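Local structure of 4-alpha-glucanotransferase (Streptococcus agalactiae, 6M6T) at residues A[157-162]-A[240-245]; A[269-272]-A[278-281]. The protein is an amylomaltase, or disproportionating enzyme, built on a beta/alpha (TIM) barrel, and binds glycans. One frame throughout, in Å; residues are numbered along the deposited sequence.

How the interactions relate
Interaction 1 joins two loops well out from the centre of the chain and is partly buried; interaction 2 is a buried contact between the short helix 268-273 and the helix 277-289 that follows it. The two share no element and do not touch, their nearest atoms being about 11 Å apart. Their chemistry follows from their places. The irregular backbone of residues 157-162 and 240-245 presents carbonyl groups, which glutamine side chains can meet with both methylenes and amides. Between 269-272 and 278-281 aromatic rings, not backbone carbonyls, do the joining, with one histidine nitrogen turned to a loop carbonyl.

Interaction 1 of 2, residues A[157-162]-A[240-245]; sequences ALQEWD and DKQPLA
With chi1 at -69°, Gln159 sets its CG opposite its own carbonyl carbon and points the chain at Lys241 and Gln242; a bend at chi2 (79°) turns the amide so that Gln159 NE2 faces Lys241 O. Gln242 likewise carries CG beside its backbone N and is bent at its own second torsion, which brings its amide across the start of the Gln159 chain. Gln159 is presented by a type I beta turn, residues 157-160. Both segments are loops outside the parallel strands of the TIM barrel: 157-162 lies between the second and third barrel strands, while 240-245 lies between the third and fourth and leads into strand 245-249 of a small antiparallel sheet.

The main-chain oxygen of Lys241 is met twice by one side chain. Gln159 CG approaches Lys241 O to 3.2 Å, and Gln159 NE2 gives the same oxygen a weak hydrogen bond of 3.3 Å. The stronger partner of that NE2 is the carbonyl of Ala223, so the amide spans two loop carbonyls, a task suited to a neutral group with two N-H bonds. Beside it the two glutamines meet by their aliphatic and amide parts, Gln159 CB lying 3.7 Å from Gln242 CD, with the amide planes 63° apart. Lys241 sends its ammonium away from this contact, to the carbonyls of Ile167 and Trp229.

The beta turn is tied from within: Glu160 N bonds to Ala157 O at 3.1 Å, and Glu160 OE1 accepts a hydrogen bond from Ala157 N, 3.2 Å long, through its anti lone pair.

Interaction 2 of 2, residues A[269-272]-A[278-281]; sequences DYHK and WWIY
His271 and Trp279 approach by their borders, with no stacking of one ring on the other. The imidazole and the five-membered ring of the indole have their centroids 5.0 Å apart, with planes inclined at 44°. Trp279 CD1 sits at the edge of the imidazole, in its plane, 3.3 Å from His271 ND1. Relative to the indole, His271 ND1 lies off the border and close to level with the ring, 3.2 Å from Trp279 NE1.

Trp278 comes to the same histidine from another direction. Trp278 CE3, on the six-membered ring, lies 4.1 Å from His271 CE1, an oblique approach. Different first torsions send the two neighbouring indoles in different directions: Trp278 has CG turned away from its backbone N (chi1 -177°), whereas Trp279 keeps CG beside it (chi1 -84°). Even so the two touch, Trp278 CZ3 standing 4.1 Å above one face of the Trp279 ring and offset toward its rim.

These residues join two consecutive helices, 268-273 and 277-289, across a three-residue link; the second helix is followed, after a two-residue connection, by strand 292-295, the fourth of the TIM barrel. Ser274, in the link, hydrogen-bonds through OG to the carbonyls of Tyr270 and His271.

Broad, flat side chains suit this buried corner because several rings can share it. Trp268 lies with its ring parallel to that of Trp279, while Phe301 and Tyr266 meet the same indole edge-to-face. Histidine adds a polar edge to the aromatic cluster: His271 NE2 is hydrogen-bonded to Leu234 O, which helps to fix the rotation of the imidazole, with His271 CE1 3.5 Å from Trp279 NE1.

Interaction 1 of 2, residues A[157-162]-A[240-245]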
loop_
_atom_site.group_PDB
_atom_site.type_symbol
_atom_site.label_atom_id
_atom_site.label_comp_id
_atom_site.label_asym_id
_atom_site.label_seq_id
_atom_site.Cartn_x
_atom_site.Cartn_y
_atom_site.Cartn_z
ATOM N N ALA A 157 17.612 -11.254 -8.480
ATOM C CA ALA A 157 16.766 -10.407 -9.307
ATOM C C ALA A 157 16.653 -10.958 -10.724
ATOM O O ALA A 157 17.530 -11.677 -11.216
ATOM C CB ALA A 157 17.317 -8.988 -9.350
ATOM N N LEU A 158 15.550 -10.597 -11.380
ATOM C CA LEU A 158 15.295 -11.015 -12.757
ATOM C C LEU A 158 16.418 -10.606 -13.702
ATOM O O LEU A 158 16.726 -11.329 -14.653
ATOM C CB LEU A 158 13.977 -10.417 -13.233
ATOM C CG LEU A 158 13.782 -10.352 -14.739
ATOM C CD1 LEU A 158 13.250 -11.694 -15.247
ATOM C CD2 LEU A 158 12.865 -9.174 -15.132
ATOM N N GLN A 159 17.034 -9.448 -13.471
ATOM C CA GLN A 159 18.078 -8.984 -14.378
ATOM C C GLN A 159 19.365 -9.789 -14.250
ATOM O O GLN A 159 20.165 -9.810 -15.195
ATOM C CB GLN A 159 18.370 -7.503 -14.131
ATOM C CG GLN A 159 17.235 -6.574 -14.537
ATOM C CD GLN A 159 16.106 -6.528 -13.515
ATOM O OE1 GLN A 159 16.298 -6.867 -12.343
ATOM N NE2 GLN A 159 14.918 -6.107 -13.960
ATOM N N GLU A 160 19.586 -10.447 -13.111
ATOM C CA GLU A 160 20.827 -11.167 -12.863
ATOM C C GLU A 160 20.638 -12.686 -12.827
ATOM O O GLU A 160 21.506 -13.396 -12.306
ATOM C CB GLU A 160 21.481 -10.668 -11.567
ATOM C CG GLU A 160 20.602 -10.788 -10.311
ATOM C CD GLU A 160 21.299 -10.346 -9.002
ATOM O OE1 GLU A 160 20.633 -10.397 -7.927
ATOM O OE2 GLU A 160 22.497 -9.956 -9.045
ATOM N N TRP A 161 19.533 -13.205 -13.375
ATOM C CA TRP A 161 19.429 -14.652 -13.559
ATOM C C TRP A 161 20.569 -15.111 -14.463
ATOM O O TRP A 161 21.235 -14.308 -15.116
ATOM C CB TRP A 161 18.079 -15.067 -14.166
ATOM C CG TRP A 161 16.855 -14.842 -13.296
ATOM C CD1 TRP A 161 16.830 -14.423 -11.989
ATOM C CD2 TRP A 161 15.478 -15.016 -13.681
ATOM N NE1 TRP A 161 15.522 -14.325 -11.542
ATOM C CE2 TRP A 161 14.679 -14.684 -12.561
ATOM C CE3 TRP A 161 14.844 -15.425 -14.859
ATOM C CZ2 TRP A 161 13.286 -14.745 -12.592
ATOM C CZ3 TRP A 161 13.451 -15.480 -14.885
ATOM C CH2 TRP A 161 12.691 -15.140 -13.759
ATOM N N ASP A 162 20.798 -16.424 -14.494
ATOM C CA ASP A 162 21.944 -16.979 -15.210
ATOM C C ASP A 162 21.631 -17.407 -16.636
ATOM O O ASP A 162 22.533 -17.414 -17.480
ATOM C CB ASP A 162 22.519 -18.176 -14.447
ATOM C CG ASP A 162 23.039 -17.788 -13.078
ATOM O OD1 ASP A 162 22.381 -16.934 -12.432
ATOM O OD2 ASP A 162 24.094 -18.326 -12.653
ATOM N N ASP A 240 18.561 -7.095 -22.410
ATOM C CA ASP A 240 18.666 -7.916 -21.206
ATOM C C ASP A 240 17.853 -7.334 -20.041
ATOM O O ASP A 240 18.222 -7.491 -18.871
ATOM C CB ASP A 240 20.132 -8.144 -20.830
ATOM C CG ASP A 240 20.624 -9.569 -21.213
ATOM O OD1 ASP A 240 19.770 -10.420 -21.585
ATOM O OD2 ASP A 240 21.854 -9.842 -21.139
ATOM N N LYS A 241 16.762 -6.635 -20.374
ATOM C CA LYS A 241 15.674 -6.261 -19.464
ATOM C C LYS A 241 16.139 -5.455 -18.250
ATOM O O LYS A 241 15.591 -5.586 -17.148
ATOM C CB LYS A 241 14.877 -7.492 -19.030
ATOM C CG LYS A 241 13.645 -7.713 -19.885
ATOM C CD LYS A 241 13.116 -9.141 -19.831
ATOM C CE LYS A 241 12.001 -9.311 -20.863
ATOM N NZ LYS A 241 11.635 -10.733 -21.086
ATOM N N GLN A 242 17.122 -4.566 -18.458
ATOM C CA GLN A 242 17.491 -3.679 -17.369
ATOM C C GLN A 242 17.018 -2.260 -17.655
ATOM O O GLN A 242 16.963 -1.826 -18.813
ATOM C CB GLN A 242 19.001 -3.680 -17.129
ATOM C CG GLN A 242 19.600 -5.047 -17.363
ATOM C CD GLN A 242 20.605 -5.433 -16.310
ATOM O OE1 GLN A 242 20.862 -4.671 -15.368
ATOM N NE2 GLN A 242 21.184 -6.623 -16.459
ATOM N N PRO A 243 16.649 -1.522 -16.610
ATOM C CA PRO A 243 16.013 -0.212 -16.815
ATOM C C PRO A 243 16.954 0.794 -17.476
ATOM O O PRO A 243 18.070 1.026 -17.002
ATOM C CB PRO A 243 15.630 0.217 -15.393
ATOM C CG PRO A 243 15.694 -1.027 -14.587
ATOM C CD PRO A 243 16.719 -1.890 -15.189
ATOM N N LEU A 244 16.482 1.390 -18.584
ATOM C CA LEU A 244 17.195 2.505 -19.211
ATOM C C LEU A 244 17.225 3.707 -18.281
ATOM O O LEU A 244 18.294 4.273 -18.015
ATOM C CB LEU A 244 16.535 2.892 -20.537
ATOM C CG LEU A 244 16.457 1.901 -21.699
ATOM C CD1 LEU A 244 15.909 2.575 -22.974
ATOM C CD2 LEU A 244 17.819 1.247 -21.921
ATOM N N ALA A 245 16.048 4.109 -17.793
ATOM C CA ALA A 245 15.865 5.121 -16.769
ATOM C C ALA A 245 15.076 4.538 -15.598
ATOM O O ALA A 245 14.285 3.601 -15.765
ATOM C CB ALA A 245 15.138 6.309 -17.341
#

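Interaction 2 of 2, residues A[269-272]-A[278-281]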
loop_
_atom_site.group_PDB
_atom_site.type_symbol
_atom_site.label_atom_id
_atom_site.label_comp_id
_atom_site.label_asym_id
_atom_site.label_seq_id
_atom_site.Cartn_x
_atom_site.Cartn_y
_atom_site.Cartn_z
ATOM N N ASP A 269 4.152 5.854 -24.519
ATOM C CA ASP A 269 3.689 5.795 -25.902
ATOM C C ASP A 269 3.068 4.441 -26.219
ATOM O O ASP A 269 1.976 4.385 -26.808
ATOM C CB ASP A 269 4.834 6.116 -26.862
ATOM C CG ASP A 269 5.308 7.565 -26.744
ATOM O OD1 ASP A 269 4.481 8.482 -26.957
ATOM O OD2 ASP A 269 6.504 7.781 -26.425
ATOM N N TYR A 270 3.732 3.338 -25.819
ATOM C CA TYR A 270 3.132 2.020 -26.028
ATOM C C TYR A 270 1.788 1.921 -25.334
ATOM O O TYR A 270 0.875 1.258 -25.844
ATOM C CB TYR A 270 4.035 0.887 -25.536
ATOM C CG TYR A 270 3.385 -0.491 -25.705
ATOM C CD1 TYR A 270 3.444 -1.168 -26.923
ATOM C CD2 TYR A 270 2.704 -1.106 -24.658
ATOM C CE1 TYR A 270 2.846 -2.422 -27.090
ATOM C CE2 TYR A 270 2.102 -2.356 -24.819
ATOM C CZ TYR A 270 2.174 -3.005 -26.035
ATOM O OH TYR A 270 1.586 -4.242 -26.196
ATOM N N HIS A 271 1.640 2.573 -24.179
ATOM C CA HIS A 271 0.351 2.567 -23.495
ATOM C C HIS A 271 -0.708 3.295 -24.316
ATOM O O HIS A 271 -1.786 2.744 -24.574
ATOM C CB HIS A 271 0.483 3.197 -22.112
ATOM C CG HIS A 271 1.402 2.456 -21.196
ATOM N ND1 HIS A 271 1.019 2.035 -19.941
ATOM C CD2 HIS A 271 2.692 2.067 -21.349
ATOM C CE1 HIS A 271 2.032 1.417 -19.361
ATOM N NE2 HIS A 271 3.062 1.427 -20.192
ATOM N N LYS A 272 -0.419 4.539 -24.736
ATOM C CA LYS A 272 -1.397 5.287 -25.520
ATOM C C LYS A 272 -1.809 4.502 -26.756
ATOM O O LYS A 272 -3.004 4.379 -27.055
ATOM C CB LYS A 272 -0.853 6.667 -25.912
ATOM C CG LYS A 272 -1.961 7.694 -26.175
ATOM C CD LYS A 272 -1.551 8.778 -27.155
ATOM C CE LYS A 272 -2.660 9.815 -27.326
ATOM N NZ LYS A 272 -3.937 9.183 -27.770
ATOM N N TRP A 278 -3.441 -2.334 -20.181
ATOM C CA TRP A 278 -2.918 -2.815 -18.908
ATOM C C TRP A 278 -3.433 -1.981 -17.741
ATOM O O TRP A 278 -3.734 -2.520 -16.672
ATOM C CB TRP A 278 -1.394 -2.807 -18.943
ATOM C CG TRP A 278 -0.736 -3.355 -17.714
ATOM C CD1 TRP A 278 -0.810 -4.644 -17.232
ATOM C CD2 TRP A 278 0.114 -2.636 -16.810
ATOM N NE1 TRP A 278 -0.056 -4.757 -16.086
ATOM C CE2 TRP A 278 0.519 -3.542 -15.806
ATOM C CE3 TRP A 278 0.570 -1.312 -16.749
ATOM C CZ2 TRP A 278 1.359 -3.163 -14.758
ATOM C CZ3 TRP A 278 1.407 -0.943 -15.709
ATOM C CH2 TRP A 278 1.793 -1.862 -14.733
ATOM N N TRP A 279 -3.543 -0.667 -17.930
ATOM C CA TRP A 279 -4.016 0.202 -16.859
ATOM C C TRP A 279 -5.494 -0.023 -16.571
ATOM O O TRP A 279 -5.926 0.050 -15.413
ATOM C CB TRP A 279 -3.771 1.654 -17.237
ATOM C CG TRP A 279 -2.398 2.128 -16.933
ATOM C CD1 TRP A 279 -1.443 2.498 -17.832
ATOM C CD2 TRP A 279 -1.820 2.303 -15.632
ATOM N NE1 TRP A 279 -0.304 2.895 -17.169
ATOM C CE2 TRP A 279 -0.512 2.781 -15.818
ATOM C CE3 TRP A 279 -2.281 2.099 -14.335
ATOM C CZ2 TRP A 279 0.339 3.053 -14.755
ATOM C CZ3 TRP A 279 -1.437 2.376 -13.284
ATOM C CH2 TRP A 279 -0.144 2.846 -13.499
ATOM N N ILE A 280 -6.292 -0.264 -17.613
ATOM C CA ILE A 280 -7.694 -0.596 -17.388
ATOM C C ILE A 280 -7.793 -1.857 -16.553
ATOM O O ILE A 280 -8.626 -1.957 -15.652
ATOM C CB ILE A 280 -8.443 -0.744 -18.724
ATOM C CG1 ILE A 280 -8.358 0.558 -19.526
ATOM C CG2 ILE A 280 -9.887 -1.179 -18.486
ATOM C CD1 ILE A 280 -9.143 1.672 -18.933
ATOM N N TYR A 281 -6.903 -2.812 -16.802
ATOM C CA TYR A 281 -6.907 -4.054 -16.032
ATOM C C TYR A 281 -6.471 -3.821 -14.583
ATOM O O TYR A 281 -7.073 -4.368 -13.642
ATOM C CB TYR A 281 -6.019 -5.066 -16.759
ATOM C CG TYR A 281 -5.364 -6.129 -15.929
ATOM C CD1 TYR A 281 -6.044 -7.287 -15.582
ATOM C CD2 TYR A 281 -4.042 -5.997 -15.538
ATOM C CE1 TYR A 281 -5.428 -8.275 -14.832
ATOM C CE2 TYR A 281 -3.419 -6.973 -14.799
ATOM C CZ TYR A 281 -4.110 -8.114 -14.446
ATOM O OH TYR A 281 -3.470 -9.086 -13.702
#